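Local coordinates for designed helical repeat protein (Synthetic construct, PDB 5CWQ) that has no natural function, being a de novo designed helical repeat protein built as a stack of paired helices, at residues A[6-9]-A[10-14]; A[173-176]-A[177-181]; A[181-184]-A[185-188]. One frame throughout, in Å; residues are numbered along the deposited sequence. Where two conformers were deposited one is given.

Contact 1 of 3, residues A[6-9]-A[10-14]; sequences LERE and SEEAE
Arg8 and Glu12, one helical turn apart, lie side by side with their side chains running the same way over the surface of the first helix. Glu12 CB rests 3.2 Å from the carbonyl oxygen Arg8 O, which also accepts the backbone bond from Glu12 N. CG then stands opposite the residue's own nitrogen (chi1 -179°), and the rest of the chain is extended, which carries the carboxylate out to the level of the guanidinium. Glu12 CD comes within 3.9 Å of Arg8 NH1, and at the tip Glu12 OE1 meets that nitrogen at 2.8 Å. This is a salt bridge, but its N-H bond is weak: it is bent to 120°, and the two planes are turned 64° apart. The other oxygen, OE2, makes a salt bridge with Arg16 one turn further on, so Glu12 joins two arginines. Glutamate suits the place because it is long enough to serve both turns. Glu7 and Glu11, by contrast, bring like charges together, with Glu7 OE1 3.8 Å from Glu11 OE2. Acids near a helix N terminus probably gain from the positive end of the helix dipole, which would offset part of the repulsion. Leu6 and the small, buried Ala13 touch helix 33-57 at Glu56, Arg57, Glu49 and Leu50, while Glu14 reaches Lys69 on helix 60-86.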
ATOM      1  N   LEU A   6       2.190 -17.316 -16.232  1.00 75.00           N
ATOM      2  CA  LEU A   6       2.437 -15.907 -15.954  1.00 71.19           C
ATOM      3  C   LEU A   6       1.848 -15.025 -17.048  1.00 71.19           C
ATOM      4  O   LEU A   6       1.466 -13.884 -16.794  1.00 69.12           O
ATOM      5  CB  LEU A   6       3.937 -15.646 -15.815  1.00 69.98           C
ATOM      6  CG  LEU A   6       4.623 -16.340 -14.636  1.00 69.38           C
ATOM      7  CD1 LEU A   6       6.126 -16.104 -14.682  1.00 68.88           C
ATOM      8  CD2 LEU A   6       4.048 -15.863 -13.308  1.00 67.50           C
ATOM      9  N   GLU A   7       1.779 -15.553 -18.266  1.00 74.60           N
ATOM     10  CA  GLU A   7       1.137 -14.846 -19.366  1.00 78.47           C
ATOM     11  C   GLU A   7      -0.335 -14.611 -19.051  1.00 77.47           C
ATOM     12  O   GLU A   7      -0.865 -13.525 -19.290  1.00 75.81           O
ATOM     13  CB  GLU A   7       1.280 -15.629 -20.672  1.00 85.87           C
ATOM     14  CG  GLU A   7       2.612 -15.425 -21.375  1.00 90.49           C
ATOM     15  CD  GLU A   7       2.794 -14.010 -21.891  1.00 94.38           C
ATOM     16  OE1 GLU A   7       1.802 -13.249 -21.921  1.00 95.72           O
ATOM     17  OE2 GLU A   7       3.930 -13.656 -22.266  1.00 95.77           O
ATOM     18  N   ARG A   8      -0.987 -15.634 -18.509  1.00 79.70           N
ATOM     19  CA  ARG A   8      -2.390 -15.534 -18.128  1.00 83.52           C
ATOM     20  C   ARG A   8      -2.576 -14.470 -17.052  1.00 78.43           C
ATOM     21  O   ARG A   8      -3.520 -13.682 -17.099  1.00 77.91           O
ATOM     22  CB  ARG A   8      -2.909 -16.883 -17.626  1.00 91.29           C
ATOM     23  CG  ARG A   8      -4.425 -16.974 -17.553  1.00 99.85           C
ATOM     24  CD  ARG A   8      -4.876 -18.047 -16.575  1.00106.28           C
ATOM     25  NE  ARG A   8      -4.554 -17.691 -15.194  1.00108.55           N
ATOM     26  CZ  ARG A   8      -5.270 -16.856 -14.446  1.00111.07           C
ATOM     27  NH1 ARG A   8      -6.357 -16.276 -14.938  1.00113.88           N
ATOM     28  NH2 ARG A   8      -4.895 -16.596 -13.201  1.00109.55           N
ATOM     29  N   GLU A   9      -1.666 -14.453 -16.083  1.00 75.21           N
ATOM     30  CA  GLU A   9      -1.725 -13.492 -14.989  1.00 72.80           C
ATOM     31  C   GLU A   9      -1.322 -12.098 -15.462  1.00 63.45           C
ATOM     32  O   GLU A   9      -1.881 -11.097 -15.017  1.00 60.66           O
ATOM     33  CB  GLU A   9      -0.821 -13.938 -13.839  1.00 79.58           C
ATOM     34  CG  GLU A   9      -1.208 -15.276 -13.233  1.00 88.96           C
ATOM     35  CD  GLU A   9      -0.235 -15.734 -12.164  1.00 94.04           C
ATOM     36  OE1 GLU A   9       0.584 -14.907 -11.709  1.00 94.47           O
ATOM     37  OE2 GLU A   9      -0.284 -16.923 -11.782  1.00 96.96           O
ATOM     38  N   SER A  10      -0.345 -12.044 -16.363  1.00 58.15           N
ATOM     39  CA  SER A  10       0.148 -10.776 -16.891  1.00 52.80           C
ATOM     40  C   SER A  10      -0.905 -10.085 -17.751  1.00 49.69           C
ATOM     41  O   SER A  10      -1.150  -8.887 -17.605  1.00 46.91           O
ATOM     42  CB  SER A  10       1.422 -11.000 -17.706  1.00 54.11           C
ATOM     43  OG  SER A  10       1.934  -9.777 -18.200  1.00 54.59           O
ATOM     44  N   GLU A  11      -1.520 -10.845 -18.650  1.00 51.03           N
ATOM     45  CA  GLU A  11      -2.545 -10.305 -19.533  1.00 54.58           C
ATOM     46  C   GLU A  11      -3.782  -9.898 -18.744  1.00 54.25           C
ATOM     47  O   GLU A  11      -4.401  -8.872 -19.031  1.00 53.57           O
ATOM     48  CB  GLU A  11      -2.918 -11.326 -20.608  1.00 61.67           C
ATOM     49  CG  GLU A  11      -1.829 -11.544 -21.644  1.00 67.72           C
ATOM     50  CD  GLU A  11      -2.232 -12.540 -22.711  1.00 76.11           C
ATOM     51  OE1 GLU A  11      -3.264 -13.222 -22.533  1.00 79.21           O
ATOM     52  OE2 GLU A  11      -1.519 -12.638 -23.732  1.00 79.40           O
ATOM     53  N   GLU A  12      -4.139 -10.706 -17.750  1.00 56.65           N
ATOM     54  CA  GLU A  12      -5.275 -10.399 -16.888  1.00 61.50           C
ATOM     55  C   GLU A  12      -4.995  -9.144 -16.070  1.00 53.25           C
ATOM     56  O   GLU A  12      -5.896  -8.346 -15.814  1.00 51.45           O
ATOM     57  CB  GLU A  12      -5.580 -11.576 -15.960  1.00 73.67           C
ATOM     58  CG  GLU A  12      -6.774 -11.348 -15.042  1.00 85.50           C
ATOM     59  CD  GLU A  12      -7.028 -12.518 -14.112  1.00 96.18           C
ATOM     60  OE1 GLU A  12      -6.302 -13.530 -14.211  1.00100.57           O
ATOM     61  OE2 GLU A  12      -7.955 -12.426 -13.279  1.00 99.30           O
ATOM     62  N   ALA A  13      -3.741  -8.980 -15.662  1.00 48.74           N
ATOM     63  CA  ALA A  13      -3.329  -7.813 -14.893  1.00 45.13           C
ATOM     64  C   ALA A  13      -3.456  -6.549 -15.736  1.00 45.12           C
ATOM     65  O   ALA A  13      -3.968  -5.530 -15.271  1.00 42.71           O
ATOM     66  CB  ALA A  13      -1.899  -7.981 -14.394  1.00 43.32           C
ATOM     67  N   GLU A  14      -2.990  -6.624 -16.978  1.00 48.65           N
ATOM     68  CA  GLU A  14      -3.088  -5.497 -17.897  1.00 52.59           C
ATOM     69  C   GLU A  14      -4.552  -5.196 -18.208  1.00 52.46           C
ATOM     70  O   GLU A  14      -4.941  -4.036 -18.343  1.00 50.07           O
ATOM     71  CB  GLU A  14      -2.315  -5.786 -19.189  1.00 59.68           C
ATOM     72  CG  GLU A  14      -2.267  -4.616 -20.164  1.00 66.23           C
ATOM     73  CD  GLU A  14      -1.585  -3.389 -19.582  1.00 68.49           C
ATOM     74  OE1 GLU A  14      -0.728  -3.551 -18.688  1.00 67.85           O
ATOM     75  OE2 GLU A  14      -1.910  -2.264 -20.018  1.00 70.49           O
TER

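Contact 2 of 3, residues A[173-176]-A[177-181]; sequences NKEE and AERAY. With PO4 (phosphate ion), chain F.
The carbonyl oxygen Glu175 O is gripped twice by Arg179, by the backbone N and by the side-chain NE, each at 3.3 Å from Glu175 O. The first is the ordinary helical bond; the second, a weak one, is nevertheless fairly straight, at 160°, and it lies at the edge of the guanidinium. The arginine reaches back along the helix and bends at chi3 (-74°), which returns NE to the carbonyl and lays Arg179 NH2 3.3 Å from Glu176 CG. The charged ends of Glu176 and Arg179 stay apart; the Glu175 carboxylate is near enough for charge attraction, but no N-H points at it and it forms no salt bridge. Where the helix begins, Asn173 is the N-cap: Asn173 OD1 accepts from Glu176 N at 2.8 Å, with the donor in the carbonyl plane. Asparagine suits this site because its short side-chain carbonyl can satisfy an amide that has no earlier turn to bond. Lys174 curls over the next turn, bringing Lys174 NZ within 3.9 Å of Glu178 CB but leaving it 4.6 Å from Glu178 OE1, beyond a salt bridge; that oxygen is instead bonded to His234 of the C-terminal histidine tag. At the other end Tyr181 OH donates to phosphate O3 at 2.8 Å, the oxygen lying in the ring plane; the ion, probably from the crystallisation liquor, is also held by Gln225. A phenylalanine in place of Tyr181 would probably leave that phosphate oxygen without its hydroxyl donor and the ion more loosely held. The tyrosine ring stacks on His234 of the tag and touches Val224 and Gln225 on helix 204-230, while Ala177 touches both Val224 and Ala168, joining that helix to helix 147-171.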
ATOM      1  N   ASN A 173      19.603  -3.265   5.047  1.00 51.01           N
ATOM      2  CA  ASN A 173      19.704  -2.247   6.088  1.00 52.76           C
ATOM      3  C   ASN A 173      18.986  -2.680   7.361  1.00 53.94           C
ATOM      4  O   ASN A 173      17.758  -2.779   7.388  1.00 51.45           O
ATOM      5  CB  ASN A 173      19.129  -0.920   5.588  1.00 53.57           C
ATOM      6  CG  ASN A 173      19.516   0.249   6.470  1.00 56.09           C
ATOM      7  OD1 ASN A 173      18.920   0.474   7.523  1.00 55.02           O
ATOM      8  ND2 ASN A 173      20.522   1.002   6.042  1.00 59.23           N
ATOM      9  N   LYS A 174      19.753  -2.933   8.417  1.00 48.25           N
ATOM     10  CA  LYS A 174      19.188  -3.451   9.656  1.00 53.02           C
ATOM     11  C   LYS A 174      18.445  -2.371  10.441  1.00 49.62           C
ATOM     12  O   LYS A 174      17.490  -2.666  11.161  1.00 48.99           O
ATOM     13  CB  LYS A 174      20.284  -4.062  10.529  1.00 62.82           C
ATOM     14  CG  LYS A 174      19.795  -5.204  11.411  1.00 71.10           C
ATOM     15  CD  LYS A 174      20.482  -5.218  12.769  1.00 79.87           C
ATOM     16  CE  LYS A 174      19.956  -4.117  13.682  1.00 85.20           C
ATOM     17  NZ  LYS A 174      18.505  -4.279  13.989  1.00 86.70           N
ATOM     18  N   GLU A 175      18.885  -1.123  10.303  0.52 48.82           N
ATOM     19  CA  GLU A 175      18.256  -0.015  11.011  0.52 49.25           C
ATOM     20  C   GLU A 175      16.837   0.214  10.502  0.52 47.62           C
ATOM     21  O   GLU A 175      15.918   0.461  11.283  0.52 46.83           O
ATOM     22  CB  GLU A 175      19.085   1.263  10.860  0.52 50.89           C
ATOM     23  CG  GLU A 175      18.574   2.432  11.691  0.52 54.58           C
ATOM     24  CD  GLU A 175      19.446   3.668  11.568  0.52 60.54           C
ATOM     25  OE1 GLU A 175      20.532   3.576  10.958  0.52 62.54           O
ATOM     26  OE2 GLU A 175      19.044   4.734  12.083  0.52 62.99           O
ATOM     27  N   GLU A 176      16.663   0.131   9.186  1.00 47.84           N
ATOM     28  CA  GLU A 176      15.347   0.281   8.576  1.00 51.08           C
ATOM     29  C   GLU A 176      14.462  -0.910   8.925  1.00 46.19           C
ATOM     30  O   GLU A 176      13.261  -0.761   9.149  1.00 45.47           O
ATOM     31  CB  GLU A 176      15.466   0.420   7.056  1.00 57.99           C
ATOM     32  CG  GLU A 176      16.031   1.755   6.591  1.00 66.82           C
ATOM     33  CD  GLU A 176      16.173   1.842   5.080  1.00 72.79           C
ATOM     34  OE1 GLU A 176      16.090   0.791   4.407  1.00 73.68           O
ATOM     35  OE2 GLU A 176      16.365   2.963   4.565  1.00 76.36           O
ATOM     36  N   ALA A 177      15.071  -2.091   8.968  1.00 42.83           N
ATOM     37  CA  ALA A 177      14.351  -3.322   9.264  1.00 40.43           C
ATOM     38  C   ALA A 177      13.768  -3.287  10.671  1.00 41.69           C
ATOM     39  O   ALA A 177      12.645  -3.738  10.898  1.00 43.12           O
ATOM     40  CB  ALA A 177      15.271  -4.523   9.100  1.00 39.46           C
ATOM     41  N   GLU A 178      14.538  -2.752  11.613  1.00 41.65           N
ATOM     42  CA  GLU A 178      14.084  -2.625  12.992  1.00 42.63           C
ATOM     43  C   GLU A 178      12.900  -1.665  13.076  1.00 39.00           C
ATOM     44  O   GLU A 178      11.909  -1.948  13.751  1.00 38.01           O
ATOM     45  CB  GLU A 178      15.233  -2.148  13.890  1.00 48.54           C
ATOM     46  CG  GLU A 178      14.825  -1.725  15.302  1.00 54.76           C
ATOM     47  CD  GLU A 178      14.146  -2.834  16.089  1.00 59.24           C
ATOM     48  OE1 GLU A 178      14.267  -4.014  15.697  1.00 59.77           O
ATOM     49  OE2 GLU A 178      13.488  -2.521  17.105  1.00 62.14           O
ATOM     50  N   ARG A 179      13.009  -0.533  12.387  1.00 37.95           N
ATOM     51  CA  ARG A 179      11.935   0.452  12.354  1.00 40.30           C
ATOM     52  C   ARG A 179      10.661  -0.140  11.759  1.00 36.32           C
ATOM     53  O   ARG A 179       9.571   0.045  12.298  1.00 36.89           O
ATOM     54  CB  ARG A 179      12.362   1.684  11.555  1.00 47.72           C
ATOM     55  CG  ARG A 179      12.992   2.783  12.396  1.00 59.78           C
ATOM     56  CD  ARG A 179      13.509   3.912  11.523  1.00 70.25           C
ATOM     57  NE  ARG A 179      14.733   3.540  10.818  1.00 79.22           N
ATOM     58  CZ  ARG A 179      15.241   4.212   9.788  1.00 86.09           C
ATOM     59  NH1 ARG A 179      14.627   5.292   9.325  1.00 89.08           N
ATOM     60  NH2 ARG A 179      16.361   3.796   9.214  1.00 87.80           N
ATOM     61  N   ALA A 180      10.807  -0.850  10.644  1.00 32.80           N
ATOM     62  CA  ALA A 180       9.673  -1.491   9.991  1.00 30.20           C
ATOM     63  C   ALA A 180       9.027  -2.511  10.924  1.00 30.20           C
ATOM     64  O   ALA A 180       7.803  -2.574  11.037  1.00 29.73           O
ATOM     65  CB  ALA A 180      10.114  -2.160   8.698  1.00 28.29           C
ATOM     66  N   TYR A 181       9.863  -3.302  11.588  1.00 30.89           N
ATOM     67  CA  TYR A 181       9.392  -4.312  12.526  1.00 31.89           C
ATOM     68  C   TYR A 181       8.548  -3.701  13.640  1.00 32.38           C
ATOM     69  O   TYR A 181       7.464  -4.196  13.950  1.00 34.01           O
ATOM     70  CB  TYR A 181      10.576  -5.068  13.130  1.00 35.06           C
ATOM     71  CG  TYR A 181      10.193  -6.024  14.237  1.00 39.17           C
ATOM     72  CD1 TYR A 181       9.699  -7.290  13.949  1.00 40.08           C
ATOM     73  CD2 TYR A 181      10.328  -5.661  15.570  1.00 43.44           C
ATOM     74  CE1 TYR A 181       9.348  -8.167  14.959  1.00 44.01           C
ATOM     75  CE2 TYR A 181       9.980  -6.529  16.586  1.00 47.56           C
ATOM     76  CZ  TYR A 181       9.492  -7.781  16.277  1.00 49.02           C
ATOM     77  OH  TYR A 181       9.146  -8.645  17.292  1.00 54.37           O
TER
HETATM   78  P   PO4 F 305       7.919 -12.157  16.157  0.98 89.29           P
HETATM   79  O1  PO4 F 305       6.887 -13.230  16.411  0.98 90.18           O
HETATM   80  O2  PO4 F 305       9.302 -12.736  16.330  0.98 88.90           O
HETATM   81  O3  PO4 F 305       7.718 -11.025  17.136  0.98 89.56           O
HETATM   82  O4  PO4 F 305       7.764 -11.637  14.749  0.98 88.78           O

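Contact 3 of 3, residues A[181-184]-A[185-188]; sequences YEDA and RRVE. With PO4 (phosphate ion), chain F.
Tyr181 and Arg185 run alongside one another: the tyrosine ring is buried against helix 204-230, and the exposed arginine lays its methylenes over one face of it. Arg185 CG sits 4.1 Å above the Tyr181 ring plane, displaced toward the rim, and Arg185 CD follows at 3.7 Å from Tyr181 OH. CG and CD are what meet the ring, and the guanidinium beyond them is turned 56° from it, so this is a methylene contact on an aromatic face, not a flat stack. With that ring, Ala184 and Val187 make up the packed side. Ala184 touches Val161, and Val187 meets Ile157 of helix 147-171 and Ala217 of helix 204-230. Val187 CG1 takes the place between its own nitrogen and carbonyl carbon (chi1 63°), which brings it 3.2 Å from Ala184 O. A compact, beta-branched side chain can pack between the two helices without a long tail to bury. Arg185 and Arg186, both exposed, form the solvent side.

Between the two sides stands Asp183. Asp183 OD1 is 3.3 Å from Arg186 NH1, a salt bridge whose hydrogen bond is straight, at 169°, but weak. The oxygen lies at the edge of the Arg186 guanidinium, in its plane, whereas Glu182 O lies over one face, 3.6 Å above it. The same Asp183 OD1 has a salt bridge with Arg135 on helix 117-144, its stronger partner. Two positive groups meeting on one carboxylate oxygen would be expected to stabilise the aspartate as an anion, and they make it an electrostatic link between helices.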
ATOM      1  N   TYR A 181       9.863  -3.302  11.588  1.00 30.89           N
ATOM      2  CA  TYR A 181       9.392  -4.312  12.526  1.00 31.89           C
ATOM      3  C   TYR A 181       8.548  -3.701  13.640  1.00 32.38           C
ATOM      4  O   TYR A 181       7.464  -4.196  13.950  1.00 34.01           O
ATOM      5  CB  TYR A 181      10.576  -5.068  13.130  1.00 35.06           C
ATOM      6  CG  TYR A 181      10.193  -6.024  14.237  1.00 39.17           C
ATOM      7  CD1 TYR A 181       9.699  -7.290  13.949  1.00 40.08           C
ATOM      8  CD2 TYR A 181      10.328  -5.661  15.570  1.00 43.44           C
ATOM      9  CE1 TYR A 181       9.348  -8.167  14.959  1.00 44.01           C
ATOM     10  CE2 TYR A 181       9.980  -6.529  16.586  1.00 47.56           C
ATOM     11  CZ  TYR A 181       9.492  -7.781  16.277  1.00 49.02           C
ATOM     12  OH  TYR A 181       9.146  -8.645  17.292  1.00 54.37           O
ATOM     13  N   GLU A 182       9.050  -2.628  14.244  1.00 32.28           N
ATOM     14  CA  GLU A 182       8.338  -1.969  15.331  1.00 34.26           C
ATOM     15  C   GLU A 182       7.063  -1.299  14.822  1.00 32.23           C
ATOM     16  O   GLU A 182       6.028  -1.341  15.487  1.00 31.27           O
ATOM     17  CB  GLU A 182       9.242  -0.945  16.020  1.00 39.67           C
ATOM     18  CG  GLU A 182      10.455  -1.558  16.713  1.00 45.94           C
ATOM     19  CD  GLU A 182      10.080  -2.509  17.841  1.00 52.28           C
ATOM     20  OE1 GLU A 182       8.930  -2.443  18.326  1.00 55.06           O
ATOM     21  OE2 GLU A 182      10.941  -3.324  18.242  1.00 54.06           O
ATOM     22  N   ASP A 183       7.142  -0.682  13.644  1.00 33.09           N
ATOM     23  CA  ASP A 183       5.963  -0.102  13.005  1.00 34.47           C
ATOM     24  C   ASP A 183       4.884  -1.159  12.793  1.00 33.94           C
ATOM     25  O   ASP A 183       3.708  -0.921  13.065  1.00 33.57           O
ATOM     26  CB  ASP A 183       6.317   0.529  11.654  1.00 34.41           C
ATOM     27  CG  ASP A 183       7.172   1.771  11.786  1.00 36.80           C
ATOM     28  OD1 ASP A 183       7.190   2.388  12.872  1.00 38.57           O
ATOM     29  OD2 ASP A 183       7.823   2.138  10.785  1.00 37.20           O
ATOM     30  N   ALA A 184       5.295  -2.327  12.307  1.00 33.42           N
ATOM     31  CA  ALA A 184       4.362  -3.396  11.968  1.00 31.91           C
ATOM     32  C   ALA A 184       3.653  -3.939  13.206  1.00 31.73           C
ATOM     33  O   ALA A 184       2.460  -4.246  13.162  1.00 30.57           O
ATOM     34  CB  ALA A 184       5.091  -4.521  11.242  1.00 31.98           C
ATOM     35  N   ARG A 185       4.388  -4.061  14.308  1.00 33.33           N
ATOM     36  CA  ARG A 185       3.805  -4.529  15.559  1.00 36.40           C
ATOM     37  C   ARG A 185       2.754  -3.551  16.066  1.00 33.85           C
ATOM     38  O   ARG A 185       1.690  -3.954  16.534  1.00 32.59           O
ATOM     39  CB  ARG A 185       4.884  -4.725  16.627  1.00 45.94           C
ATOM     40  CG  ARG A 185       5.755  -5.952  16.419  1.00 54.24           C
ATOM     41  CD  ARG A 185       5.987  -6.691  17.731  1.00 64.71           C
ATOM     42  NE  ARG A 185       4.765  -7.321  18.228  1.00 71.46           N
ATOM     43  CZ  ARG A 185       4.660  -7.946  19.396  1.00 78.35           C
ATOM     44  NH1 ARG A 185       5.705  -8.029  20.210  1.00 82.95           N
ATOM     45  NH2 ARG A 185       3.504  -8.488  19.756  1.00 79.22           N
ATOM     46  N   ARG A 186       3.053  -2.261  15.964  1.00 34.52           N
ATOM     47  CA  ARG A 186       2.148  -1.233  16.455  1.00 36.82           C
ATOM     48  C   ARG A 186       0.851  -1.222  15.650  1.00 32.61           C
ATOM     49  O   ARG A 186      -0.240  -1.249  16.220  1.00 31.26           O
ATOM     50  CB  ARG A 186       2.819   0.141  16.403  1.00 43.47           C
ATOM     51  CG  ARG A 186       2.153   1.185  17.290  1.00 53.56           C
ATOM     52  CD  ARG A 186       2.884   2.522  17.255  1.00 63.96           C
ATOM     53  NE  ARG A 186       4.309   2.386  17.561  1.00 73.70           N
ATOM     54  CZ  ARG A 186       5.283   2.315  16.655  1.00 79.36           C
ATOM     55  NH1 ARG A 186       5.012   2.366  15.355  1.00 79.47           N
ATOM     56  NH2 ARG A 186       6.542   2.192  17.052  1.00 82.91           N
ATOM     57  N   VAL A 187       0.968  -1.198  14.328  1.00 31.80           N
ATOM     58  CA  VAL A 187      -0.212  -1.118  13.475  1.00 32.80           C
ATOM     59  C   VAL A 187      -1.015  -2.415  13.559  1.00 29.69           C
ATOM     60  O   VAL A 187      -2.241  -2.396  13.455  1.00 29.18           O
ATOM     61  CB  VAL A 187       0.163  -0.815  12.005  1.00 36.52           C
ATOM     62  CG1 VAL A 187       1.001  -1.929  11.421  1.00 37.24           C
ATOM     63  CG2 VAL A 187      -1.091  -0.583  11.162  1.00 37.99           C
ATOM     64  N   GLU A 188      -0.330  -3.537  13.762  1.00 28.38           N
ATOM     65  CA  GLU A 188      -1.014  -4.814  13.926  1.00 27.63           C
ATOM     66  C   GLU A 188      -1.923  -4.778  15.150  1.00 28.17           C
ATOM     67  O   GLU A 188      -3.081  -5.191  15.087  1.00 26.43           O
ATOM     68  CB  GLU A 188      -0.008  -5.959  14.055  1.00 30.42           C
ATOM     69  CG  GLU A 188      -0.656  -7.323  14.226  1.00 34.45           C
ATOM     70  CD  GLU A 188       0.361  -8.432  14.402  1.00 39.62           C
ATOM     71  OE1 GLU A 188       1.562  -8.182  14.163  1.00 40.25           O
ATOM     72  OE2 GLU A 188      -0.043  -9.553  14.783  1.00 42.87           O
TER
HETATM   73  P   PO4 F 305       7.919 -12.157  16.157  0.98 89.29           P
HETATM   74  O1  PO4 F 305       6.887 -13.230  16.411  0.98 90.18           O
HETATM   75  O2  PO4 F 305       9.302 -12.736  16.330  0.98 88.90           O
HETATM   76  O3  PO4 F 305       7.718 -11.025  17.136  0.98 89.56           O
HETATM   77  O4  PO4 F 305       7.764 -11.637  14.749  0.98 88.78           O

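From the N terminus, contact 1 comes first, near the start of helix 5-30, and joins successive turns of that helix without closing any loop. The chain then passes through the intervening helices to helix 174-201, where contact 2 spans the N-cap and first turns, bridging the preceding loop residue and the helix. Contact 3 begins at Tyr181, where contact 2 ends, and the bound phosphate touches both. The three lie in series, none nested in or crossing another. Contacts 1 and 3 sit on opposite sides of the chain's centre, their own centres about 33 Å apart. Together they sample two ends of the stack, where helix 5-30 meets 33-57 and helix 174-201 meets 147-171 and 204-230.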